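Local coordinates for protein 4'-phospho-dehydrooxetanocin synthase (Bacillus megaterium, PDB 5UL3) that catalyses the oxidative ring contraction of dAMP to an oxetane aldehyde in oxetanocin A biosynthesis, using cobalamin, a [4Fe-4S] cluster and S-adenosylmethionine, at residues Glu19-Ile24 / Asp57-Tyr62; Tyr146-Gln151 / Ser291-Gly296; Asn590-Glu595 / Glu684-Val689; Gln598-Ser603 / Asn688-Trp693. One frame throughout, in Å; residues are numbered along the deposited sequence. Where two conformers were deposited one is given.

How the contacts relate
Along the chain, contact 1 (19-24 with 57-62) closes before contact 2 (146-151 with 291-296) opens, and contacts 3 and 4 follow near the C-terminus. Contacts 1 and 2 have centres about 12 Å apart and touch: Tyr62 OH lies 2.5 Å from Gln151 OE1, a probable hydrogen bond, consistent with a link between the N-terminal domain and the cobalamin-binding Rossmann domain. Contacts 3 and 4 are successive levels of one interface between helices 588-617 and 683-709, with centres about 9 Å apart and Asn688 and Val689 in common. The two pairs stand on opposite sides of the chain's centre, 49 to 62 Å apart between centres, one in the N-terminal and cobalamin-binding parts, the other in the C-terminal helix bundle.

Contact 1: Glu19-Ile24 / Asp57-Tyr62; sequences EIFSQI and DNTTLY
With CG of Phe21 set beside its backbone N (chi1 -68°) and CG2 of Thr59 anti to its own backbone N, the phenyl ring and the threonine methyl meet. Phe21, in the last part of helix 7-21, packs on Thr59, which leads into strand 60-64, and on Leu61 within that strand; the helix thus lies against the point where the chain enters the four-stranded antiparallel sheet near the N-terminus. The evidence for a CH-pi interaction is direct: Thr59 CG2 stands 3.6 Å from the centroid of the Phe21 ring and only 6° off the ring normal, centred over one face. Leu61 takes a different place, its CB 4.1 Å from Phe21 CZ at the ring edge, close to the ring plane. Around the ring, Ile31 and Cys35 of helix 28-39 and Pro75 add further apolar contacts.

A polar link runs beside this packing. The torsion that points the methyl of Thr59 at the ring places OG1 beside the backbone N, where it is hydrogen-bonded with Thr56 O. No direct hydrogen bond joins the two segments; a water bridges them, lying 2.6 Å from Thr59 OG1 and donating to Phe21 O, also at 2.6 Å.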
loop_
_atom_site.group_PDB
_atom_site.type_symbol
_atom_site.label_atom_id
_atom_site.label_comp_id
_atom_site.label_asym_id
_atom_site.label_seq_id
_atom_site.Cartn_x
_atom_site.Cartn_y
_atom_site.Cartn_z
ATOM N N GLU A 19 30.256 -3.337 14.408
ATOM C CA GLU A 19 29.308 -4.175 15.132
ATOM C C GLU A 19 28.147 -3.354 15.671
ATOM O O GLU A 19 27.001 -3.819 15.679
ATOM C CB GLU A 19 30.014 -4.921 16.269
ATOM C CG GLU A 19 29.124 -5.920 17.007
ATOM C CD GLU A 19 28.732 -7.123 16.155
ATOM O OE1 GLU A 19 27.764 -7.820 16.521
ATOM O OE2 GLU A 19 29.391 -7.380 15.127
ATOM N N ILE A 20 28.418 -2.129 16.128
ATOM C CA ILE A 20 27.344 -1.261 16.592
ATOM C C ILE A 20 26.410 -0.926 15.438
ATOM O O ILE A 20 25.179 -1.038 15.550
ATOM C CB ILE A 20 27.908 0.020 17.218
ATOM C CG1 ILE A 20 28.681 -0.311 18.505
ATOM C CG2 ILE A 20 26.763 0.971 17.530
ATOM C CD1 ILE A 20 29.514 0.848 19.032
ATOM N N PHE A 21 26.991 -0.520 14.305
ATOM C CA PHE A 21 26.182 -0.056 13.175
ATOM C C PHE A 21 25.404 -1.186 12.511
ATOM O O PHE A 21 24.439 -0.917 11.782
ATOM C CB PHE A 21 27.078 0.632 12.139
ATOM C CG PHE A 21 27.686 1.942 12.608
ATOM C CD1 PHE A 21 27.264 2.564 13.776
ATOM C CD2 PHE A 21 28.673 2.563 11.838
ATOM C CE1 PHE A 21 27.820 3.779 14.185
ATOM C CE2 PHE A 21 29.233 3.769 12.240
ATOM C CZ PHE A 21 28.807 4.376 13.414
ATOM N N SER A 22 25.811 -2.439 12.718
ATOM C CA SER A 22 25.065 -3.565 12.169
ATOM C C SER A 22 23.688 -3.706 12.799
ATOM O O SER A 22 22.836 -4.411 12.239
ATOM C CB SER A 22 25.845 -4.868 12.356
ATOM O OG SER A 22 25.710 -5.316 13.696
ATOM N N GLN A 23 23.437 -3.040 13.927
ATOM C CA GLN A 23 22.135 -3.115 14.586
ATOM C C GLN A 23 21.234 -2.014 14.021
ATOM O O GLN A 23 20.916 -1.014 14.666
ATOM C CB GLN A 23 22.298 -3.024 16.095
ATOM C CG GLN A 23 23.175 -4.128 16.612
ATOM C CD GLN A 23 23.677 -3.857 18.011
ATOM O OE1 GLN A 23 22.898 -3.594 18.927
ATOM N NE2 GLN A 23 24.989 -3.904 18.178
ATOM N N ILE A 24 20.801 -2.244 12.777
ATOM C CA ILE A 24 20.141 -1.193 12.007
ATOM C C ILE A 24 18.734 -0.878 12.490
ATOM O O ILE A 24 18.134 0.090 12.016
ATOM C CB ILE A 24 20.132 -1.560 10.509
ATOM C CG1 ILE A 24 19.381 -2.875 10.270
ATOM C CG2 ILE A 24 21.545 -1.654 9.996
ATOM C CD1 ILE A 24 19.234 -3.238 8.775
ATOM N N ASP A 57 24.852 0.580 5.152
ATOM C CA ASP A 57 26.202 0.337 4.652
ATOM C C ASP A 57 27.027 1.611 4.458
ATOM O O ASP A 57 28.072 1.549 3.804
ATOM C CB ASP A 57 26.165 -0.458 3.349
ATOM C CG ASP A 57 25.545 0.310 2.185
ATOM O OD1 ASP A 57 24.938 1.383 2.384
ATOM O OD2 ASP A 57 25.658 -0.194 1.052
ATOM N N ASN A 58 26.602 2.742 5.029
ATOM C CA ASN A 58 27.399 3.959 4.930
ATOM C C ASN A 58 27.333 4.763 6.218
ATOM O O ASN A 58 27.736 5.935 6.238
ATOM C CB ASN A 58 26.947 4.812 3.720
ATOM C CG ASN A 58 25.472 5.157 3.764
ATOM O OD1 ASN A 58 25.047 6.052 4.499
ATOM N ND2 ASN A 58 24.680 4.457 2.948
ATOM N N THR A 59 26.850 4.155 7.302
ATOM C CA THR A 59 26.760 4.852 8.570
ATOM C C THR A 59 28.139 5.361 8.986
ATOM O O THR A 59 29.149 4.667 8.838
ATOM C CB THR A 59 26.189 3.919 9.643
ATOM O OG1 THR A 59 24.990 3.299 9.136
ATOM C CG2 THR A 59 25.828 4.716 10.885
ATOM N N THR A 60 28.165 6.588 9.482
ATOM C CA THR A 60 29.392 7.350 9.694
ATOM C C THR A 60 29.352 7.989 11.070
ATOM O O THR A 60 28.330 8.550 11.461
ATOM C CB THR A 60 29.550 8.465 8.635
ATOM O OG1 THR A 60 29.484 7.900 7.331
ATOM C CG2 THR A 60 30.902 9.172 8.800
ATOM N N LEU A 61 30.475 7.931 11.795
ATOM C CA LEU A 61 30.625 8.615 13.071
ATOM C C LEU A 61 31.627 9.758 12.933
ATOM O O LEU A 61 32.722 9.562 12.396
ATOM C CB LEU A 61 31.094 7.636 14.154
ATOM C CG LEU A 61 31.455 8.249 15.500
ATOM C CD1 LEU A 61 30.238 8.868 16.163
ATOM C CD2 LEU A 61 32.083 7.188 16.397
ATOM N N TYR A 62 31.237 10.943 13.388
ATOM C CA TYR A 62 32.140 12.076 13.537
ATOM C C TYR A 62 32.430 12.258 15.019
ATOM O O TYR A 62 31.504 12.353 15.829
ATOM C CB TYR A 62 31.536 13.359 12.959
ATOM C CG TYR A 62 31.117 13.206 11.523
ATOM C CD1 TYR A 62 29.871 12.674 11.191
ATOM C CD2 TYR A 62 31.967 13.589 10.495
ATOM C CE1 TYR A 62 29.498 12.523 9.847
ATOM C CE2 TYR A 62 31.600 13.447 9.170
ATOM C CZ TYR A 62 30.371 12.919 8.853
ATOM O OH TYR A 62 30.041 12.782 7.525
HETATM O O HOH W 1 24.335 0.977 10.057
#

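Contact 2: Tyr146-Gln151 / Ser291-Gly296; sequences YLRKEQ and SLDILG. With EDO (1,2-ethanediol), chain N.
Arg148 and Asp293 form a salt bridge, carried by two hydrogen bonds. The arginine grips the carboxylate end-on: Arg148 NH1 donates to OD1 of Asp293 at 2.9 Å and NH2 of Arg148 to OD2 of Asp293 at 2.8 Å. The N-H...O angles of 178° and 177° make both bonds practically straight, and each oxygen is met on its syn side. Guanidinium and carboxylate planes are 16° apart, hence nearly coplanar. Arg148 spans the gap because its chain is extended from CG to NE.

The second polar set involves Ser291. Its OG lies 3.3 Å from Arg148 NH1, but the angle is too poor for a hydrogen bond; the hydroxyl bonds instead with Ser144 OG in the preceding turn of helix 138-149.

Beyond the two segments, Arg148 NH2 also donates to Val155 O of strand 154-159, and Leu157 of the same strand packs on Ser291 and Asp293. The contact fastens the end of a helix of the cobalamin-binding Rossmann domain to the type I beta turn 292-295; the side chain of Ser291 is about 12 Å from the bound cobalamin. The two bonds to Asp293 and the one to Val155 O together hold the buried guanidinium, and the opposite charges probably stabilise each other's ionised form.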
loop_
_atom_site.group_PDB
_atom_site.type_symbol
_atom_site.label_atom_id
_atom_site.label_comp_id
_atom_site.label_asym_id
_atom_site.label_seq_id
_atom_site.Cartn_x
_atom_site.Cartn_y
_atom_site.Cartn_z
ATOM N N TYR A 146 16.582 8.491 3.044
ATOM C CA TYR A 146 17.171 9.369 2.034
ATOM C C TYR A 146 17.986 10.491 2.691
ATOM O O TYR A 146 19.145 10.731 2.330
ATOM C CB TYR A 146 16.063 9.937 1.132
ATOM C CG TYR A 146 16.575 11.066 0.262
ATOM C CD1 TYR A 146 17.267 10.805 -0.906
ATOM C CD2 TYR A 146 16.438 12.390 0.672
ATOM C CE1 TYR A 146 17.782 11.849 -1.677
ATOM C CE2 TYR A 146 16.954 13.429 -0.076
ATOM C CZ TYR A 146 17.613 13.154 -1.250
ATOM O OH TYR A 146 18.125 14.201 -1.982
ATOM N N LEU A 147 17.384 11.190 3.662
ATOM C CA LEU A 147 18.073 12.294 4.328
ATOM C C LEU A 147 19.291 11.815 5.114
ATOM O O LEU A 147 20.326 12.503 5.147
ATOM C CB LEU A 147 17.107 13.026 5.262
ATOM C CG LEU A 147 15.982 13.790 4.557
ATOM C CD1 LEU A 147 15.008 14.385 5.603
ATOM C CD2 LEU A 147 16.513 14.887 3.638
ATOM N N ARG A 148 19.189 10.646 5.769
ATOM C CA ARG A 148 20.344 10.132 6.509
ATOM C C ARG A 148 21.475 9.727 5.575
ATOM O O ARG A 148 22.653 10.003 5.860
ATOM C CB ARG A 148 19.931 8.948 7.401
ATOM C CG ARG A 148 19.011 9.379 8.531
ATOM C CD ARG A 148 18.569 8.190 9.383
ATOM N NE ARG A 148 17.769 8.620 10.525
ATOM C CZ ARG A 148 16.996 7.799 11.235
ATOM N NH1 ARG A 148 16.918 6.511 10.913
ATOM N NH2 ARG A 148 16.297 8.263 12.256
ATOM N N LYS A 149 21.150 9.068 4.458
ATOM C CA LYS A 149 22.204 8.635 3.551
ATOM C C LYS A 149 22.914 9.828 2.925
ATOM O O LYS A 149 24.139 9.817 2.782
ATOM C CB LYS A 149 21.650 7.718 2.461
ATOM C CG LYS A 149 22.732 7.248 1.477
ATOM C CD LYS A 149 22.165 6.242 0.447
ATOM C CE LYS A 149 23.295 5.659 -0.439
ATOM N NZ LYS A 149 22.995 4.245 -0.870
ATOM N N GLU A 150 22.173 10.878 2.587
ATOM C CA GLU A 150 22.792 12.109 2.100
ATOM C C GLU A 150 23.429 12.939 3.218
ATOM O O GLU A 150 24.087 13.950 2.929
ATOM C CB GLU A 150 21.750 12.946 1.364
ATOM C CG GLU A 150 21.286 12.323 0.053
ATOM C CD GLU A 150 22.341 12.402 -1.045
ATOM O OE1 GLU A 150 23.248 13.265 -0.974
ATOM O OE2 GLU A 150 22.254 11.584 -1.984
ATOM N N GLN A 151 23.251 12.520 4.465
ATOM C CA GLN A 151 23.731 13.209 5.657
ATOM C C GLN A 151 23.300 14.668 5.654
ATOM O O GLN A 151 24.087 15.582 5.902
ATOM C CB GLN A 151 25.249 13.051 5.809
ATOM C CG GLN A 151 25.687 11.585 5.693
ATOM C CD GLN A 151 27.085 11.305 6.242
ATOM O OE1 GLN A 151 27.664 12.124 6.950
ATOM N NE2 GLN A 151 27.636 10.149 5.890
ATOM N N SER A 291 14.062 3.564 6.852
ATOM C CA SER A 291 14.550 3.620 8.224
ATOM C C SER A 291 13.732 2.668 9.089
ATOM O O SER A 291 12.522 2.528 8.903
ATOM C CB SER A 291 14.457 5.050 8.764
ATOM O OG SER A 291 15.357 5.899 8.036
ATOM N N LEU A 292 14.389 2.021 10.050
ATOM C CA LEU A 292 13.740 0.960 10.824
ATOM C C LEU A 292 13.523 1.340 12.290
ATOM O O LEU A 292 13.249 0.457 13.122
ATOM C CB LEU A 292 14.542 -0.338 10.709
ATOM C CG LEU A 292 14.695 -0.850 9.271
ATOM C CD1 LEU A 292 15.633 -2.049 9.188
ATOM C CD2 LEU A 292 13.334 -1.200 8.666
ATOM N N ASP A 293 13.568 2.643 12.601
ATOM C CA ASP A 293 13.393 3.141 13.971
ATOM C C ASP A 293 12.140 2.584 14.652
ATOM O O ASP A 293 12.143 2.328 15.864
ATOM C CB ASP A 293 13.286 4.667 13.974
ATOM C CG ASP A 293 14.510 5.362 13.362
ATOM O OD1 ASP A 293 15.194 4.768 12.506
ATOM O OD2 ASP A 293 14.756 6.513 13.760
ATOM N N ILE A 294 11.043 2.451 13.901
ATOM C CA ILE A 294 9.750 2.067 14.475
ATOM C C ILE A 294 9.554 0.560 14.503
ATOM O O ILE A 294 8.568 0.078 15.084
ATOM C CB ILE A 294 8.612 2.751 13.683
ATOM C CG1 ILE A 294 8.908 4.240 13.475
ATOM C CG2 ILE A 294 7.261 2.644 14.406
ATOM C CD1 ILE A 294 8.977 5.062 14.766
ATOM N N LEU A 295 10.485 -0.206 13.939
ATOM C CA LEU A 295 10.241 -1.623 13.702
ATOM C C LEU A 295 9.995 -2.382 15.010
ATOM O O LEU A 295 9.081 -3.217 15.084
ATOM C CB LEU A 295 11.414 -2.231 12.932
ATOM C CG LEU A 295 11.158 -3.678 12.504
ATOM C CD1 LEU A 295 9.910 -3.748 11.625
ATOM C CD2 LEU A 295 12.365 -4.281 11.793
ATOM N N GLY A 296 10.790 -2.097 16.048
ATOM C CA GLY A 296 10.582 -2.756 17.338
ATOM C C GLY A 296 9.169 -2.598 17.867
ATOM O O GLY A 296 8.553 -3.566 18.320
HETATM C C1 EDO N . 23.694 12.153 -5.306
HETATM O O1 EDO N . 23.188 11.022 -4.593
HETATM C C2 EDO N . 24.972 12.614 -4.619
HETATM O O2 EDO N . 24.795 12.583 -3.194
#

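Contact 3: Asn590-Glu595 / Glu684-Val689; sequences NGNLSE and ENILNV
Ile686 lays its terminal methyl CD1 against the CB of Asn592, 3.5 Å away, where helix 683-709 meets helix 588-617 in the C-terminal helix bundle. Both segments are helical throughout, with backbone bonds such as Ser594 N to Asn590 O and Val689 N to Asn685 O. Ile686 points toward the opposing helix and supplies the whole of its segment's share of the interface. Its CG1 branch sits beside the backbone N (chi1 -75°), and an extended second torsion (168°) carries CD1 on across the gap.

There the methyl meets two neighbours in sequence. Besides Asn592 CB, it approaches Leu593 CD2 at 4.3 Å, a looser apolar contact, so one isoleucine tip serves successive residues of the facing helix. The nearest CA atoms across the segments are those of Leu593 and Ile686, 7.4 Å apart. Ala596, on the next turn of helix 588-617, also touches Ile686, while Leu644 of helix 620-648 and Leu486 of helix 484-493 pack on Leu593.

No hydrogen bond joins the two segments. Asn592 plays a double part: its CB belongs to the apolar contact, while its amide turns to the start of helix 683-709 and the residues just before it, with OD1 accepting from Lys683 NZ and ND2 donating to Gly681 O.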
loop_
_atom_site.group_PDB
_atom_site.type_symbol
_atom_site.label_atom_id
_atom_site.label_comp_id
_atom_site.label_asym_id
_atom_site.label_seq_id
_atom_site.Cartn_x
_atom_site.Cartn_y
_atom_site.Cartn_z
ATOM N N ASN A 590 -29.622 0.828 -12.060
ATOM C CA ASN A 590 -28.278 0.458 -11.616
ATOM C C ASN A 590 -27.904 1.161 -10.317
ATOM O O ASN A 590 -27.342 0.536 -9.406
ATOM C CB ASN A 590 -27.274 0.750 -12.723
ATOM C CG ASN A 590 -27.422 -0.202 -13.888
ATOM O OD1 ASN A 590 -28.070 -1.237 -13.758
ATOM N ND2 ASN A 590 -26.820 0.131 -15.027
ATOM N N GLY A 591 -28.229 2.452 -10.191
ATOM C CA GLY A 591 -28.035 3.133 -8.914
ATOM C C GLY A 591 -28.799 2.492 -7.768
ATOM O O GLY A 591 -28.290 2.384 -6.643
ATOM N N ASN A 592 -30.038 2.067 -8.026
ATOM C CA ASN A 592 -30.815 1.393 -6.992
ATOM C C ASN A 592 -30.212 0.039 -6.635
ATOM O O ASN A 592 -30.233 -0.364 -5.468
ATOM C CB ASN A 592 -32.269 1.216 -7.440
ATOM C CG ASN A 592 -33.013 2.527 -7.553
ATOM O OD1 ASN A 592 -32.579 3.551 -7.024
ATOM N ND2 ASN A 592 -34.155 2.500 -8.241
ATOM N N LEU A 593 -29.688 -0.679 -7.626
ATOM C CA LEU A 593 -29.071 -1.971 -7.359
ATOM C C LEU A 593 -27.785 -1.808 -6.553
ATOM O O LEU A 593 -27.516 -2.589 -5.630
ATOM C CB LEU A 593 -28.790 -2.691 -8.671
ATOM C CG LEU A 593 -29.983 -3.261 -9.431
ATOM C CD1 LEU A 593 -29.493 -3.676 -10.813
ATOM C CD2 LEU A 593 -30.566 -4.437 -8.686
ATOM N N SER A 594 -26.992 -0.787 -6.884
ATOM C CA SER A 594 -25.782 -0.501 -6.121
ATOM C C SER A 594 -26.125 -0.137 -4.684
ATOM O O SER A 594 -25.505 -0.639 -3.739
ATOM C CB SER A 594 -24.994 0.624 -6.795
ATOM O OG SER A 594 -24.044 1.203 -5.901
ATOM N N GLU A 595 -27.130 0.728 -4.498
ATOM C CA GLU A 595 -27.560 1.094 -3.153
ATOM C C GLU A 595 -28.029 -0.122 -2.366
ATOM O O GLU A 595 -27.687 -0.272 -1.184
ATOM C CB GLU A 595 -28.678 2.141 -3.223
ATOM C CG GLU A 595 -29.164 2.638 -1.872
ATOM C CD GLU A 595 -30.346 3.596 -1.982
ATOM O OE1 GLU A 595 -31.417 3.174 -2.467
ATOM O OE2 GLU A 595 -30.203 4.772 -1.582
ATOM N N GLU A 684 -38.462 0.448 -3.913
ATOM C CA GLU A 684 -39.384 -0.329 -3.096
ATOM C C GLU A 684 -39.422 -1.786 -3.540
ATOM O O GLU A 684 -39.384 -2.701 -2.710
ATOM C CB GLU A 684 -40.783 0.291 -3.152
ATOM C CG GLU A 684 -41.697 -0.146 -2.017
ATOM C CD GLU A 684 -43.070 0.506 -2.083
ATOM O OE1 GLU A 684 -43.750 0.373 -3.126
ATOM O OE2 GLU A 684 -43.464 1.155 -1.090
ATOM N N ASN A 685 -39.506 -2.026 -4.848
ATOM C CA ASN A 685 -39.550 -3.406 -5.316
ATOM C C ASN A 685 -38.218 -4.101 -5.066
ATOM O O ASN A 685 -38.187 -5.262 -4.648
ATOM C CB ASN A 685 -39.909 -3.464 -6.801
ATOM C CG ASN A 685 -40.165 -4.890 -7.284
ATOM O OD1 ASN A 685 -40.974 -5.624 -6.708
ATOM N ND2 ASN A 685 -39.467 -5.290 -8.337
ATOM N N ILE A 686 -37.110 -3.400 -5.317
ATOM C CA ILE A 686 -35.789 -3.990 -5.111
ATOM C C ILE A 686 -35.611 -4.402 -3.650
ATOM O O ILE A 686 -35.169 -5.520 -3.359
ATOM C CB ILE A 686 -34.703 -3.010 -5.599
ATOM C CG1 ILE A 686 -34.660 -3.018 -7.124
ATOM C CG2 ILE A 686 -33.318 -3.363 -5.047
ATOM C CD1 ILE A 686 -33.839 -1.893 -7.733
ATOM N N LEU A 687 -36.010 -3.536 -2.715
ATOM C CA LEU A 687 -35.929 -3.886 -1.297
ATOM C C LEU A 687 -36.779 -5.106 -0.964
ATOM O O LEU A 687 -36.364 -5.957 -0.166
ATOM C CB LEU A 687 -36.346 -2.700 -0.433
ATOM C CG LEU A 687 -35.370 -1.536 -0.288
ATOM C CD1 LEU A 687 -35.725 -0.726 0.949
ATOM C CD2 LEU A 687 -33.924 -2.015 -0.222
ATOM N N ASN A 688 -37.988 -5.199 -1.537
ATOM C CA ASN A 688 -38.836 -6.363 -1.284
ATOM C C ASN A 688 -38.188 -7.634 -1.803
ATOM O O ASN A 688 -38.291 -8.696 -1.178
ATOM C CB ASN A 688 -40.209 -6.197 -1.949
ATOM C CG ASN A 688 -41.148 -5.307 -1.166
ATOM O OD1 ASN A 688 -40.976 -5.090 0.036
ATOM N ND2 ASN A 688 -42.163 -4.789 -1.850
ATOM N N VAL A 689 -37.548 -7.549 -2.967
ATOM C CA VAL A 689 -36.838 -8.697 -3.520
ATOM C C VAL A 689 -35.686 -9.088 -2.601
ATOM O O VAL A 689 -35.464 -10.276 -2.331
ATOM C CB VAL A 689 -36.345 -8.375 -4.945
ATOM C CG1 VAL A 689 -35.509 -9.515 -5.509
ATOM C CG2 VAL A 689 -37.530 -8.066 -5.869
#

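Contact 4: Gln598-Ser603 / Asn688-Trp693; sequences QMWIDS and NVMTNW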
loop_
_atom_site.group_PDB
_atom_site.type_symbol
_atom_site.label_atom_id
_atom_site.label_comp_id
_atom_site.label_asym_id
_atom_site.label_seq_id
_atom_site.Cartn_x
_atom_site.Cartn_y
_atom_site.Cartn_z
ATOM N N GLN A 598 -25.084 -2.123 -1.177
ATOM C CA GLN A 598 -24.488 -1.505 0.008
ATOM C C GLN A 598 -25.324 -1.775 1.255
ATOM O O GLN A 598 -24.778 -2.046 2.330
ATOM C CB GLN A 598 -24.308 -0.000 -0.178
ATOM C CG GLN A 598 -23.641 0.639 1.028
ATOM C CD GLN A 598 -22.202 0.167 1.181
ATOM O OE1 GLN A 598 -21.396 0.305 0.260
ATOM N NE2 GLN A 598 -21.878 -0.401 2.335
ATOM N N MET A 599 -26.653 -1.699 1.142
ATOM C CA MET A 599 -27.483 -1.987 2.308
ATOM C C MET A 599 -27.354 -3.449 2.727
ATOM O O MET A 599 -27.366 -3.765 3.921
ATOM C CB MET A 599 -28.946 -1.629 2.013
ATOM C CG MET A 599 -29.139 -0.148 1.749
ATOM S SD MET A 599 -30.857 0.251 1.287
ATOM C CE MET A 599 -31.523 0.679 2.874
ATOM N N TRP A 600 -27.216 -4.351 1.759
ATOM C CA TRP A 600 -26.958 -5.749 2.082
ATOM C C TRP A 600 -25.676 -5.874 2.894
ATOM O O TRP A 600 -25.654 -6.516 3.944
ATOM C CB TRP A 600 -26.853 -6.562 0.795
ATOM C CG TRP A 600 -26.489 -8.002 0.987
ATOM C CD1 TRP A 600 -25.230 -8.556 0.920
ATOM C CD2 TRP A 600 -27.392 -9.086 1.234
ATOM N NE1 TRP A 600 -25.308 -9.922 1.117
ATOM C CE2 TRP A 600 -26.622 -10.268 1.315
ATOM C CE3 TRP A 600 -28.779 -9.174 1.390
ATOM C CZ2 TRP A 600 -27.197 -11.517 1.552
ATOM C CZ3 TRP A 600 -29.345 -10.418 1.617
ATOM C CH2 TRP A 600 -28.560 -11.568 1.697
ATOM N N ILE A 601 -24.600 -5.252 2.413
ATOM C CA ILE A 601 -23.322 -5.307 3.125
ATOM C C ILE A 601 -23.474 -4.765 4.542
ATOM O O ILE A 601 -23.030 -5.387 5.515
ATOM C CB ILE A 601 -22.248 -4.544 2.334
ATOM C CG1 ILE A 601 -21.900 -5.345 1.080
ATOM C CG2 ILE A 601 -21.024 -4.267 3.234
ATOM C CD1 ILE A 601 -21.189 -4.546 -0.018
ATOM N N ASP A 602 -24.119 -3.603 4.685
ATOM C CA ASP A 602 -24.293 -3.015 6.010
ATOM C C ASP A 602 -25.085 -3.938 6.932
ATOM O O ASP A 602 -24.795 -4.028 8.132
ATOM C CB ASP A 602 -24.995 -1.657 5.894
ATOM C CG ASP A 602 -24.130 -0.593 5.216
ATOM O OD1 ASP A 602 -22.922 -0.827 5.008
ATOM O OD2 ASP A 602 -24.669 0.489 4.889
ATOM N N SER A 603 -26.084 -4.638 6.380
ATOM C CA SER A 603 -26.982 -5.485 7.161
ATOM C C SER A 603 -26.302 -6.740 7.697
ATOM O O SER A 603 -26.793 -7.334 8.665
ATOM C CB SER A 603 -28.193 -5.883 6.309
ATOM O OG SER A 603 -27.844 -6.791 5.268
ATOM N N ASN A 688 -37.988 -5.199 -1.537
ATOM C CA ASN A 688 -38.836 -6.363 -1.284
ATOM C C ASN A 688 -38.188 -7.634 -1.803
ATOM O O ASN A 688 -38.291 -8.696 -1.178
ATOM C CB ASN A 688 -40.209 -6.197 -1.949
ATOM C CG ASN A 688 -41.148 -5.307 -1.166
ATOM O OD1 ASN A 688 -40.976 -5.090 0.036
ATOM N ND2 ASN A 688 -42.163 -4.789 -1.850
ATOM N N VAL A 689 -37.548 -7.549 -2.967
ATOM C CA VAL A 689 -36.838 -8.697 -3.520
ATOM C C VAL A 689 -35.686 -9.088 -2.601
ATOM O O VAL A 689 -35.464 -10.276 -2.331
ATOM C CB VAL A 689 -36.345 -8.375 -4.945
ATOM C CG1 VAL A 689 -35.509 -9.515 -5.509
ATOM C CG2 VAL A 689 -37.530 -8.066 -5.869
ATOM N N MET A 690 -34.942 -8.095 -2.107
ATOM C CA MET A 690 -33.802 -8.383 -1.237
ATOM C C MET A 690 -34.251 -8.939 0.107
ATOM O O MET A 690 -33.604 -9.838 0.654
ATOM C CB MET A 690 -32.958 -7.126 -1.049
ATOM C CG MET A 690 -31.666 -7.365 -0.276
ATOM S SD MET A 690 -30.466 -6.031 -0.484
ATOM C CE MET A 690 -31.274 -4.642 0.311
ATOM N N THR A 691 -35.356 -8.418 0.663
ATOM C CA THR A 691 -35.918 -9.013 1.875
ATOM C C THR A 691 -36.167 -10.503 1.681
ATOM O O THR A 691 -35.939 -11.311 2.593
ATOM C CB THR A 691 -37.222 -8.303 2.264
ATOM O OG1 THR A 691 -36.946 -6.958 2.664
ATOM C CG2 THR A 691 -37.908 -9.032 3.407
ATOM N N ASN A 692 -36.617 -10.885 0.484
ATOM C CA ASN A 692 -36.880 -12.289 0.198
ATOM C C ASN A 692 -35.586 -13.085 0.170
ATOM O O ASN A 692 -35.498 -14.175 0.740
ATOM C CB ASN A 692 -37.620 -12.415 -1.134
ATOM C CG ASN A 692 -38.547 -13.606 -1.168
ATOM O OD1 ASN A 692 -38.483 -14.436 -2.078
ATOM N ND2 ASN A 692 -39.405 -13.709 -0.161
ATOM N N TRP A 693 -34.565 -12.552 -0.503
ATOM C CA TRP A 693 -33.282 -13.236 -0.556
ATOM C C TRP A 693 -32.643 -13.332 0.825
ATOM O O TRP A 693 -31.939 -14.302 1.118
ATOM C CB TRP A 693 -32.350 -12.505 -1.520
ATOM C CG TRP A 693 -31.184 -13.325 -1.912
ATOM C CD1 TRP A 693 -29.891 -13.202 -1.458
ATOM C CD2 TRP A 693 -31.187 -14.421 -2.826
ATOM N NE1 TRP A 693 -29.095 -14.152 -2.058
ATOM C CE2 TRP A 693 -29.865 -14.906 -2.903
ATOM C CE3 TRP A 693 -32.180 -15.034 -3.599
ATOM C CZ2 TRP A 693 -29.515 -15.980 -3.711
ATOM C CZ3 TRP A 693 -31.833 -16.096 -4.401
ATOM C CH2 TRP A 693 -30.508 -16.559 -4.457
#
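Trp600 and Trp693 meet obliquely: the six-membered ring of Trp600 and the five-membered ring of Trp693 have centroids 5.7 Å apart and planes at 51°. Trp600 CH2 comes to the edge of the Trp693 indole, 3.8 Å from Trp693 CD1 and near its plane. Met690 also approaches Trp600 obliquely, its CG 3.8 Å from Trp600 CE3. Its SD lies 5.3 Å from the centroid of the Trp600 six-membered ring and 73° off the normal, an oblique Met-aromatic contact. A bend at chi3 turns Met690 CE to Met599 CB, at 4.2 Å.

Both indole nitrogens bond to helix 620-648: Trp600 NE1 to Ser637 OG and Trp693 NE1 to Ile636 O. The segment axes approach to 11.7 Å and run broadly parallel, crossing at -37°. These two helices, spaced by Trp600, Met690 and Trp693 and tied to helix 620-648, form part of the enzyme's C-terminal helix bundle.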